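Local coordinates for cellulose-binding protein (Saccharophagus degradans, PDB 2YHG) that probably acts in carbohydrate metabolism, its nucleoside hydrolase-like and C-terminal domains forming a metal-binding part of a longer cellulose-binding protein, at residues V401-N406 with K410-L415; Y29-T34 with L249-P254; W194-F199 with Y294-E299. All coordinates share one frame; numbering follows the deposited sequence.

Contact 1: V401-N406 with K410-L415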
loop_
_atom_site.group_PDB
_atom_site.type_symbol
_atom_site.label_atom_id
_atom_site.label_comp_id
_atom_site.label_asym_id
_atom_site.label_seq_id
_atom_site.Cartn_x
_atom_site.Cartn_y
_atom_site.Cartn_z
ATOM N N VAL A 401 24.774 10.557 12.521
ATOM C CA VAL A 401 25.137 9.636 11.460
ATOM C C VAL A 401 26.493 10.003 10.906
ATOM O O VAL A 401 26.715 11.130 10.471
ATOM C CB VAL A 401 24.080 9.682 10.334
ATOM C CG1 VAL A 401 24.454 8.678 9.255
ATOM C CG2 VAL A 401 22.701 9.431 10.867
ATOM N N GLN A 402 27.409 9.040 10.887
ATOM C CA GLN A 402 28.708 9.238 10.278
ATOM C C GLN A 402 28.631 8.871 8.808
ATOM O O GLN A 402 28.456 7.695 8.479
ATOM C CB GLN A 402 29.737 8.384 11.011
ATOM C CG GLN A 402 30.049 8.916 12.366
ATOM C CD GLN A 402 31.226 8.218 12.990
ATOM O OE1 GLN A 402 31.071 7.138 13.536
ATOM N NE2 GLN A 402 32.429 8.738 12.762
ATOM N N ILE A 403 28.762 9.847 7.930
ATOM C CA ILE A 403 28.726 9.601 6.492
ATOM C C ILE A 403 30.118 9.176 6.063
ATOM O O ILE A 403 31.076 9.934 6.185
ATOM C CB ILE A 403 28.334 10.865 5.728
ATOM C CG1 ILE A 403 27.042 11.472 6.240
ATOM C CG2 ILE A 403 28.297 10.574 4.227
ATOM C CD1 ILE A 403 25.834 10.573 6.130
ATOM N N PRO A 404 30.288 7.939 5.571
ATOM C CA PRO A 404 31.653 7.482 5.242
ATOM C C PRO A 404 32.328 8.375 4.228
ATOM O O PRO A 404 31.723 8.861 3.285
ATOM C CB PRO A 404 31.421 6.064 4.712
ATOM C CG PRO A 404 30.183 5.618 5.468
ATOM C CD PRO A 404 29.301 6.850 5.433
ATOM N N SER A 405 33.666 8.451 4.335
ATOM C CA SER A 405 34.454 9.161 3.364
ATOM C C SER A 405 34.366 8.598 1.966
ATOM O O SER A 405 34.532 9.326 1.006
ATOM C CB SER A 405 35.915 9.198 3.804
ATOM O OG SER A 405 36.066 9.936 4.998
ATOM N N ASN A 406 34.019 7.304 1.864
ATOM C CA ASN A 406 33.957 6.619 0.578
ATOM C C ASN A 406 32.542 6.564 0.008
ATOM O O ASN A 406 32.303 5.861 -0.969
ATOM C CB ASN A 406 34.561 5.201 0.653
ATOM C CG ASN A 406 33.758 4.258 1.496
ATOM O OD1 ASN A 406 32.634 4.581 1.893
ATOM N ND2 ASN A 406 34.279 3.034 1.705
ATOM N N LYS A 410 26.676 8.172 -3.739
ATOM C CA LYS A 410 25.686 7.187 -3.307
ATOM C C LYS A 410 24.666 7.866 -2.399
ATOM O O LYS A 410 24.835 9.027 -2.006
ATOM C CB LYS A 410 26.404 6.107 -2.523
ATOM C CG LYS A 410 27.559 5.444 -3.265
ATOM C CD LYS A 410 27.107 4.757 -4.531
ATOM C CE LYS A 410 28.294 4.188 -5.285
ATOM N NZ LYS A 410 27.835 3.503 -6.508
ATOM N N ASP A 411 23.618 7.139 -2.063
ATOM C CA ASP A 411 22.722 7.580 -1.010
ATOM C C ASP A 411 22.748 6.622 0.151
ATOM O O ASP A 411 23.176 5.438 0.041
ATOM C CB ASP A 411 21.291 7.929 -1.491
ATOM C CG ASP A 411 20.427 6.774 -1.898
ATOM O OD1 ASP A 411 20.838 5.605 -1.927
ATOM O OD2 ASP A 411 19.215 7.034 -2.116
ATOM N N ILE A 412 22.308 7.135 1.292
ATOM C CA ILE A 412 22.282 6.424 2.562
ATOM C C ILE A 412 20.900 6.670 3.160
ATOM O O ILE A 412 20.498 7.830 3.332
ATOM C CB ILE A 412 23.378 6.929 3.503
ATOM C CG1 ILE A 412 24.764 6.525 2.986
ATOM C CG2 ILE A 412 23.172 6.439 4.927
ATOM C CD1 ILE A 412 25.936 7.183 3.688
ATOM N N HIS A 413 20.171 5.606 3.443
ATOM C CA HIS A 413 18.836 5.712 4.016
ATOM C C HIS A 413 18.895 5.432 5.501
ATOM O O HIS A 413 19.299 4.337 5.938
ATOM C CB HIS A 413 17.869 4.739 3.339
ATOM C CG HIS A 413 17.541 5.083 1.932
ATOM N ND1 HIS A 413 16.381 4.652 1.328
ATOM C CD2 HIS A 413 18.245 5.764 0.996
ATOM C CE1 HIS A 413 16.409 5.060 0.067
ATOM N NE2 HIS A 413 17.532 5.730 -0.166
ATOM N N ILE A 414 18.481 6.418 6.296
ATOM C CA ILE A 414 18.406 6.313 7.738
ATOM C C ILE A 414 16.959 6.346 8.143
ATOM O O ILE A 414 16.232 7.239 7.720
ATOM C CB ILE A 414 19.187 7.445 8.420
ATOM C CG1 ILE A 414 20.640 7.513 7.924
ATOM C CG2 ILE A 414 19.082 7.304 9.924
ATOM C CD1 ILE A 414 21.477 6.289 8.244
ATOM N N LEU A 415 16.508 5.386 8.936
ATOM C CA LEU A 415 15.138 5.328 9.378
ATOM C C LEU A 415 14.976 5.600 10.858
ATOM O O LEU A 415 15.598 4.931 11.695
ATOM C CB LEU A 415 14.548 3.963 9.060
ATOM C CG LEU A 415 13.078 3.788 9.406
ATOM C CD1 LEU A 415 12.188 4.742 8.617
ATOM C CD2 LEU A 415 12.644 2.317 9.210
#
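Val401 lies opposite Ile414, and Ile403 is paired in register with Ile412, across two backbones whose CA atoms, those of Ile403 and Ile412 for example, stay 8.2 Å apart. At that separation the main chains do not bond to each other, and side chains alone fill the gap. Strand 398-402 ends within the first segment, where Pro404, which has no N-H to give, follows Ile403; the chain then turns and comes back as strand 411-420.

Val401 and Ile414 meet tip to tip: CG1 of Val401 lies 3.9 Å from CD1 of Ile414. In Val401 that methyl stands anti to the backbone N (chi1 -178°), while CG2 rests beside CG1 of Ile414. The two strands belong to different sheets, 398-402 to a three-stranded antiparallel one and 411-420 to a four-stranded mixed one, and the contact is face-to-face packing of a beta sandwich in the C-terminal domain. Branched aliphatic residues suit such an interior, being compatible with extended backbone and lacking polar atoms to satisfy; Leu359 and Trp376 continue it around Ile414.

Nearer the turn, Ile412 serves two neighbours with one methyl. Its extended chain (chi2 169°) carries CD1 to within 3.8 Å of Pro404 CD, the ring carbon next to N. Ile403 touches the same methyl with its outer methyls, CG2 and CD1, each at 4.2 Å, the two side chains lying at a slant. On the other face of strand 411-420, His413 NE2 donates to Asp411 OD2 at 2.9 Å, in the imidazole plane but from above the carboxylate plane. His413 N in turn bonds Asp383, a ligand of a nearby magnesium ion.

Contact 2: Y29-T34 with L249-P254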
loop_
_atom_site.group_PDB
_atom_site.type_symbol
_atom_site.label_atom_id
_atom_site.label_comp_id
_atom_site.label_asym_id
_atom_site.label_seq_id
_atom_site.Cartn_x
_atom_site.Cartn_y
_atom_site.Cartn_z
ATOM N N TYR A 29 -1.497 9.115 -0.360
ATOM C CA TYR A 29 -1.430 8.592 -1.706
ATOM C C TYR A 29 -2.832 8.253 -2.219
ATOM O O TYR A 29 -3.741 7.926 -1.464
ATOM C CB TYR A 29 -0.501 7.347 -1.733
ATOM C CG TYR A 29 0.936 7.675 -1.326
ATOM C CD1 TYR A 29 1.697 8.629 -1.980
ATOM C CD2 TYR A 29 1.510 7.055 -0.244
ATOM C CE1 TYR A 29 3.008 8.923 -1.548
ATOM C CE2 TYR A 29 2.783 7.306 0.160
ATOM C CZ TYR A 29 3.545 8.227 -0.499
ATOM O OH TYR A 29 4.855 8.462 -0.067
ATOM N N ARG A 30 -2.950 8.280 -3.545
ATOM C CA ARG A 30 -4.197 7.995 -4.245
ATOM C C ARG A 30 -4.204 6.532 -4.642
ATOM O O ARG A 30 -3.286 6.079 -5.332
ATOM C CB ARG A 30 -4.285 8.856 -5.495
ATOM C CG ARG A 30 -4.232 10.374 -5.240
ATOM C CD ARG A 30 -4.191 11.156 -6.529
ATOM N NE ARG A 30 -5.406 10.949 -7.306
ATOM C CZ ARG A 30 -5.521 11.231 -8.596
ATOM N NH1 ARG A 30 -4.454 11.659 -9.290
ATOM N NH2 ARG A 30 -6.671 11.065 -9.199
ATOM N N VAL A 31 -5.278 5.837 -4.314
ATOM C CA VAL A 31 -5.338 4.398 -4.568
ATOM C C VAL A 31 -6.733 3.995 -5.020
ATOM O O VAL A 31 -7.746 4.444 -4.462
ATOM C CB VAL A 31 -4.934 3.586 -3.320
ATOM C CG1 VAL A 31 -4.852 2.083 -3.667
ATOM C CG2 VAL A 31 -3.616 4.036 -2.750
ATOM N N ILE A 32 -6.782 3.103 -6.020
ATOM C CA ILE A 32 -7.976 2.472 -6.497
ATOM C C ILE A 32 -7.718 0.964 -6.389
ATOM O O ILE A 32 -6.719 0.476 -6.914
ATOM C CB ILE A 32 -8.216 2.848 -7.968
ATOM C CG1 ILE A 32 -8.546 4.338 -8.084
ATOM C CG2 ILE A 32 -9.280 1.958 -8.599
ATOM C CD1 ILE A 32 -8.477 4.864 -9.506
ATOM N N HIS A 33 -8.658 0.229 -5.799
ATOM C CA HIS A 33 -8.552 -1.220 -5.700
ATOM C C HIS A 33 -9.517 -1.881 -6.640
ATOM O O HIS A 33 -10.685 -1.507 -6.735
ATOM C CB HIS A 33 -8.821 -1.697 -4.295
ATOM C CG HIS A 33 -7.854 -1.167 -3.320
ATOM N ND1 HIS A 33 -6.498 -1.357 -3.478
ATOM C CD2 HIS A 33 -8.034 -0.482 -2.162
ATOM C CE1 HIS A 33 -5.898 -0.809 -2.432
ATOM N NE2 HIS A 33 -6.798 -0.256 -1.629
ATOM N N THR A 34 -9.034 -2.927 -7.313
ATOM C CA THR A 34 -9.901 -3.852 -8.032
ATOM C C THR A 34 -9.794 -5.207 -7.363
ATOM O O THR A 34 -8.699 -5.614 -6.955
ATOM C CB THR A 34 -9.586 -3.911 -9.548
ATOM O OG1 THR A 34 -8.454 -4.769 -9.852
ATOM C CG2 THR A 34 -9.334 -2.531 -10.145
ATOM N N LEU A 249 -0.890 -1.759 1.885
ATOM C CA LEU A 249 0.114 -1.422 2.888
ATOM C C LEU A 249 1.306 -0.735 2.233
ATOM O O LEU A 249 1.997 0.055 2.903
ATOM C CB LEU A 249 0.588 -2.652 3.668
ATOM C CG LEU A 249 -0.479 -3.389 4.457
ATOM C CD1 LEU A 249 0.210 -4.472 5.304
ATOM C CD2 LEU A 249 -1.304 -2.433 5.316
ATOM N N HIS A 250 1.573 -0.991 0.962
ATOM C CA HIS A 250 2.655 -0.320 0.231
ATOM C C HIS A 250 2.535 1.205 0.354
ATOM O O HIS A 250 3.575 1.882 0.397
ATOM C CB HIS A 250 2.568 -0.777 -1.228
ATOM C CG HIS A 250 3.715 -0.329 -2.059
ATOM N ND1 HIS A 250 5.015 -0.542 -1.692
ATOM C CD2 HIS A 250 3.715 0.305 -3.260
ATOM C CE1 HIS A 250 5.775 -0.013 -2.632
ATOM N NE2 HIS A 250 5.024 0.493 -3.606
ATOM N N MET A 251 1.314 1.725 0.377
ATOM C CA MET A 251 1.024 3.136 0.376
ATOM C C MET A 251 0.569 3.669 1.734
ATOM O O MET A 251 0.071 4.789 1.809
ATOM C CB MET A 251 0.006 3.494 -0.707
ATOM C CG MET A 251 0.260 2.852 -2.062
ATOM S SD MET A 251 -0.656 1.266 -2.139
ATOM C CE MET A 251 -0.364 0.721 -3.792
ATOM N N ALA A 252 0.732 2.904 2.799
ATOM C CA ALA A 252 0.186 3.247 4.097
ATOM C C ALA A 252 0.965 4.330 4.825
ATOM O O ALA A 252 0.429 4.882 5.790
ATOM C CB ALA A 252 0.117 2.013 4.969
ATOM N N ASN A 253 2.251 4.516 4.503
ATOM C CA ASN A 253 3.157 5.249 5.345
ATOM C C ASN A 253 4.043 6.185 4.548
ATOM O O ASN A 253 5.205 5.884 4.263
ATOM C CB ASN A 253 4.070 4.299 6.119
ATOM C CG ASN A 253 3.333 3.365 7.015
ATOM O OD1 ASN A 253 2.820 3.760 8.055
ATOM N ND2 ASN A 253 3.337 2.092 6.675
ATOM N N PRO A 254 3.538 7.383 4.190
ATOM C CA PRO A 254 4.354 8.288 3.391
ATOM C C PRO A 254 5.684 8.673 4.023
ATOM O O PRO A 254 6.641 8.939 3.307
ATOM C CB PRO A 254 3.437 9.501 3.173
ATOM C CG PRO A 254 2.031 8.949 3.342
ATOM C CD PRO A 254 2.162 7.876 4.362
HETATM O O HOH W 1 -1.463 7.149 1.673
HETATM O O HOH W 2 7.131 9.663 0.811
#
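Tyr29 swings its CG anti to its own carbonyl carbon (chi1 -62°), and the phenol thereby reaches along the segment that carries Met251 and Pro254. Met251 makes the same choice at chi1 but bends at chi2 (92°), which carries its thioether across to Val31.

The ring edge of Tyr29 meets the backbone of Met251: CD2 lies 3.4 Å from Met251 O, which sits near the ring plane. Farther along, the phenol and Pro254 run alongside one another head to tail, with CE2 3.7 Å from Pro254 CG. An aromatic ring suits this place because its carbons pack on a proline while its hydroxyl still reaches polar groups. The flexible, unbranched Met251 lies slantwise over Val31, its SD 4.1 Å from Val31 CG2.

Waters link the two segments, one between backbones and one from hydroxyl to backbone. The first accepts from Tyr29 N and donates to Met251 O, at 2.8 Å from each, so that this carbonyl oxygen has a polar partner as well as the ring edge. The second donates to Pro254 O at 2.6 Å and lies 2.7 Å from Tyr29 OH; the hydroxyl is also bonded to Asn257 O.

The turn itself is a type I beta turn, Leu249 to Ala252, closed by Ala252 N donating to Leu249 O at 3.1 Å. It begins on the last residue of helix 246-249 and packs at the beginning of strand 30-35, an inner strand of the six-stranded parallel sheet with order 3-2-1-4-5-6 that forms the alpha/beta core of the nucleoside hydrolase-like domain.

Contact 3: W194-F199 with Y294-E299; sequences WLAKNF and YYMYTE
Ala196 presses its methyl against Met296, CB to CE 3.6 Å, and this is the tight heart of the contact. The same CB lies 3.7 Å from Tyr295 O, so the helix comes close to the strand's backbone as well as to its side chain. A residue as small as alanine permits such an approach. Met296 runs extended beyond CG (chi2 170°), laying CG as well as CE along the alanine methyl.

Helix 190-198 flanks the parallel sheet of the nucleoside hydrolase-like domain. Strand 295-298, on which it packs, pairs antiparallel with 273-276 and runs beside edge strand 203-207, bonded to its backbone through Tyr297; Met296 also touches Tyr204 and Arg206 there.

Toward solvent, where Lys197 and the exposed Tyr295 lie, the packing relaxes. CA and CB of Lys197 both lie 4.1 Å from CB of the buried Tyr294; the lysine amine goes on to Thr293 O, and the Tyr294 hydroxyl to Val278 O and Arg279. Beside them a water spans the gap, donating to Ala196 O at 2.8 Å and accepting from Tyr295 N at 2.9 Å.

On the helix itself, Trp194 O is gripped from opposite faces of its plane, by Asn198 N at 2.9 Å and Asn198 ND2 at 3.0 Å. The second bond keeps ND2 above one face of the Trp194 indole, toward its rim.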
loop_
_atom_site.group_PDB
_atom_site.type_symbol
_atom_site.label_atom_id
_atom_site.label_comp_id
_atom_site.label_asym_id
_atom_site.label_seq_id
_atom_site.Cartn_x
_atom_site.Cartn_y
_atom_site.Cartn_z
ATOM N N TRP A 194 -0.273 -8.444 -20.110
ATOM C CA TRP A 194 -0.442 -7.628 -21.303
ATOM C C TRP A 194 -0.011 -6.179 -21.034
ATOM O O TRP A 194 0.689 -5.558 -21.845
ATOM C CB TRP A 194 -1.886 -7.683 -21.770
ATOM C CG TRP A 194 -2.171 -6.857 -22.979
ATOM C CD1 TRP A 194 -2.047 -7.231 -24.296
ATOM C CD2 TRP A 194 -2.700 -5.541 -22.988
ATOM N NE1 TRP A 194 -2.418 -6.206 -25.124
ATOM C CE2 TRP A 194 -2.832 -5.153 -24.350
ATOM C CE3 TRP A 194 -3.169 -4.681 -21.999
ATOM C CZ2 TRP A 194 -3.348 -3.916 -24.722
ATOM C CZ3 TRP A 194 -3.726 -3.465 -22.378
ATOM C CH2 TRP A 194 -3.797 -3.088 -23.730
ATOM N N LEU A 195 -0.387 -5.649 -19.859
ATOM C CA LEU A 195 0.035 -4.304 -19.500
ATOM C C LEU A 195 1.536 -4.171 -19.389
ATOM O O LEU A 195 2.141 -3.227 -19.931
ATOM C CB LEU A 195 -0.600 -3.866 -18.170
ATOM C CG LEU A 195 -2.080 -3.467 -18.217
ATOM C CD1 LEU A 195 -2.663 -3.407 -16.820
ATOM C CD2 LEU A 195 -2.246 -2.134 -18.931
ATOM N N ALA A 196 2.178 -5.077 -18.659
ATOM C CA ALA A 196 3.626 -4.981 -18.435
ATOM C C ALA A 196 4.390 -5.106 -19.748
ATOM O O ALA A 196 5.393 -4.427 -19.938
ATOM C CB ALA A 196 4.062 -6.043 -17.444
ATOM N N LYS A 197 3.917 -5.966 -20.637
ATOM C CA LYS A 197 4.573 -6.165 -21.925
ATOM C C LYS A 197 4.388 -4.948 -22.823
ATOM O O LYS A 197 5.331 -4.528 -23.520
ATOM C CB LYS A 197 3.992 -7.423 -22.590
ATOM C CG LYS A 197 4.471 -7.701 -24.006
ATOM C CD LYS A 197 5.966 -7.861 -24.093
ATOM C CE LYS A 197 6.369 -8.511 -25.414
ATOM N NZ LYS A 197 7.823 -8.676 -25.493
ATOM N N ASN A 198 3.159 -4.453 -22.919
ATOM C CA ASN A 198 2.860 -3.434 -23.907
ATOM C C ASN A 198 3.214 -2.034 -23.460
ATOM O O ASN A 198 3.341 -1.133 -24.303
ATOM C CB ASN A 198 1.390 -3.511 -24.313
ATOM C CG ASN A 198 1.137 -4.659 -25.274
ATOM O OD1 ASN A 198 1.300 -4.463 -26.464
ATOM N ND2 ASN A 198 0.815 -5.826 -24.786
ATOM N N PHE A 199 3.333 -1.812 -22.150
ATOM C CA PHE A 199 3.573 -0.496 -21.612
ATOM C C PHE A 199 4.753 -0.564 -20.663
ATOM O O PHE A 199 4.595 -0.501 -19.441
ATOM C CB PHE A 199 2.313 0.067 -20.941
ATOM C CG PHE A 199 1.129 0.043 -21.856
ATOM C CD1 PHE A 199 0.925 1.012 -22.829
ATOM C CD2 PHE A 199 0.272 -1.035 -21.857
ATOM C CE1 PHE A 199 -0.137 0.870 -23.771
ATOM C CE2 PHE A 199 -0.724 -1.179 -22.793
ATOM C CZ PHE A 199 -0.933 -0.222 -23.726
ATOM N N TYR A 294 8.851 -10.083 -20.920
ATOM C CA TYR A 294 8.280 -8.960 -20.207
ATOM C C TYR A 294 8.932 -8.849 -18.851
ATOM O O TYR A 294 9.405 -9.841 -18.303
ATOM C CB TYR A 294 6.746 -9.064 -20.072
ATOM C CG TYR A 294 6.287 -10.230 -19.253
ATOM C CD1 TYR A 294 6.059 -11.468 -19.834
ATOM C CD2 TYR A 294 6.139 -10.122 -17.879
ATOM C CE1 TYR A 294 5.687 -12.551 -19.082
ATOM C CE2 TYR A 294 5.807 -11.236 -17.094
ATOM C CZ TYR A 294 5.619 -12.446 -17.713
ATOM O OH TYR A 294 5.347 -13.592 -16.987
ATOM N N TYR A 295 8.897 -7.644 -18.293
ATOM C CA TYR A 295 9.516 -7.369 -17.009
ATOM C C TYR A 295 8.486 -6.821 -16.037
ATOM O O TYR A 295 7.582 -6.073 -16.440
ATOM C CB TYR A 295 10.660 -6.359 -17.166
ATOM C CG TYR A 295 11.864 -6.962 -17.834
ATOM C CD1 TYR A 295 11.968 -7.034 -19.204
ATOM C CD2 TYR A 295 12.881 -7.523 -17.069
ATOM C CE1 TYR A 295 13.054 -7.661 -19.815
ATOM C CE2 TYR A 295 13.964 -8.136 -17.654
ATOM C CZ TYR A 295 14.040 -8.220 -19.028
ATOM O OH TYR A 295 15.135 -8.839 -19.602
ATOM N N MET A 296 8.653 -7.142 -14.761
ATOM C CA MET A 296 7.828 -6.656 -13.678
ATOM C C MET A 296 8.702 -6.498 -12.467
ATOM O O MET A 296 9.568 -7.332 -12.213
ATOM C CB MET A 296 6.682 -7.651 -13.327
ATOM C CG MET A 296 5.694 -7.837 -14.464
ATOM S SD MET A 296 4.573 -9.200 -14.093
ATOM C CE MET A 296 3.414 -8.999 -15.448
ATOM N N TYR A 297 8.474 -5.457 -11.661
ATOM C CA TYR A 297 9.086 -5.388 -10.355
ATOM C C TYR A 297 8.529 -6.502 -9.495
ATOM O O TYR A 297 7.329 -6.766 -9.505
ATOM C CB TYR A 297 8.826 -4.047 -9.699
ATOM C CG TYR A 297 9.627 -2.923 -10.291
ATOM C CD1 TYR A 297 10.979 -2.787 -10.060
ATOM C CD2 TYR A 297 9.033 -1.983 -11.119
ATOM C CE1 TYR A 297 11.706 -1.723 -10.601
ATOM C CE2 TYR A 297 9.758 -0.942 -11.687
ATOM C CZ TYR A 297 11.082 -0.816 -11.426
ATOM O OH TYR A 297 11.811 0.211 -11.995
ATOM N N THR A 298 9.390 -7.150 -8.706
ATOM C CA THR A 298 8.953 -8.163 -7.800
ATOM C C THR A 298 10.012 -8.252 -6.693
ATOM O O THR A 298 11.081 -7.669 -6.797
ATOM C CB THR A 298 8.701 -9.504 -8.522
ATOM O OG1 THR A 298 7.961 -10.399 -7.672
ATOM C CG2 THR A 298 10.008 -10.147 -8.979
ATOM N N GLU A 299 9.710 -8.953 -5.626
ATOM C CA GLU A 299 10.645 -9.064 -4.518
ATOM C C GLU A 299 11.866 -9.857 -4.916
ATOM O O GLU A 299 11.820 -10.754 -5.774
ATOM C CB GLU A 299 9.965 -9.762 -3.315
ATOM C CG GLU A 299 8.682 -9.112 -2.833
ATOM C CD GLU A 299 7.417 -9.711 -3.446
ATOM O OE1 GLU A 299 7.446 -10.261 -4.579
ATOM O OE2 GLU A 299 6.356 -9.654 -2.783
HETATM O O HOH W 3 7.966 -5.515 -20.029
#

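Overall arrangement
The three contacts lie in series or interleave along one chain without touching. Contact 2 is the most central, about 4 Å from the chain centre, and contact 3 lies farther out; their segments alternate in sequence, and strand 30-35 and helix 190-198 both belong to the nucleoside hydrolase-like domain. Contact 1 stands apart in the C-terminal domain, its centre about 29 Å from that of contact 2. Chemistry follows place: between the two sheets of contact 1 the touching groups are wholly aliphatic, whereas contacts 2 and 3, where a turn or a helix meets a strand, combine methionine packing with waters bridging the two segments. Contact 3 alone has an exposed residue at its margin.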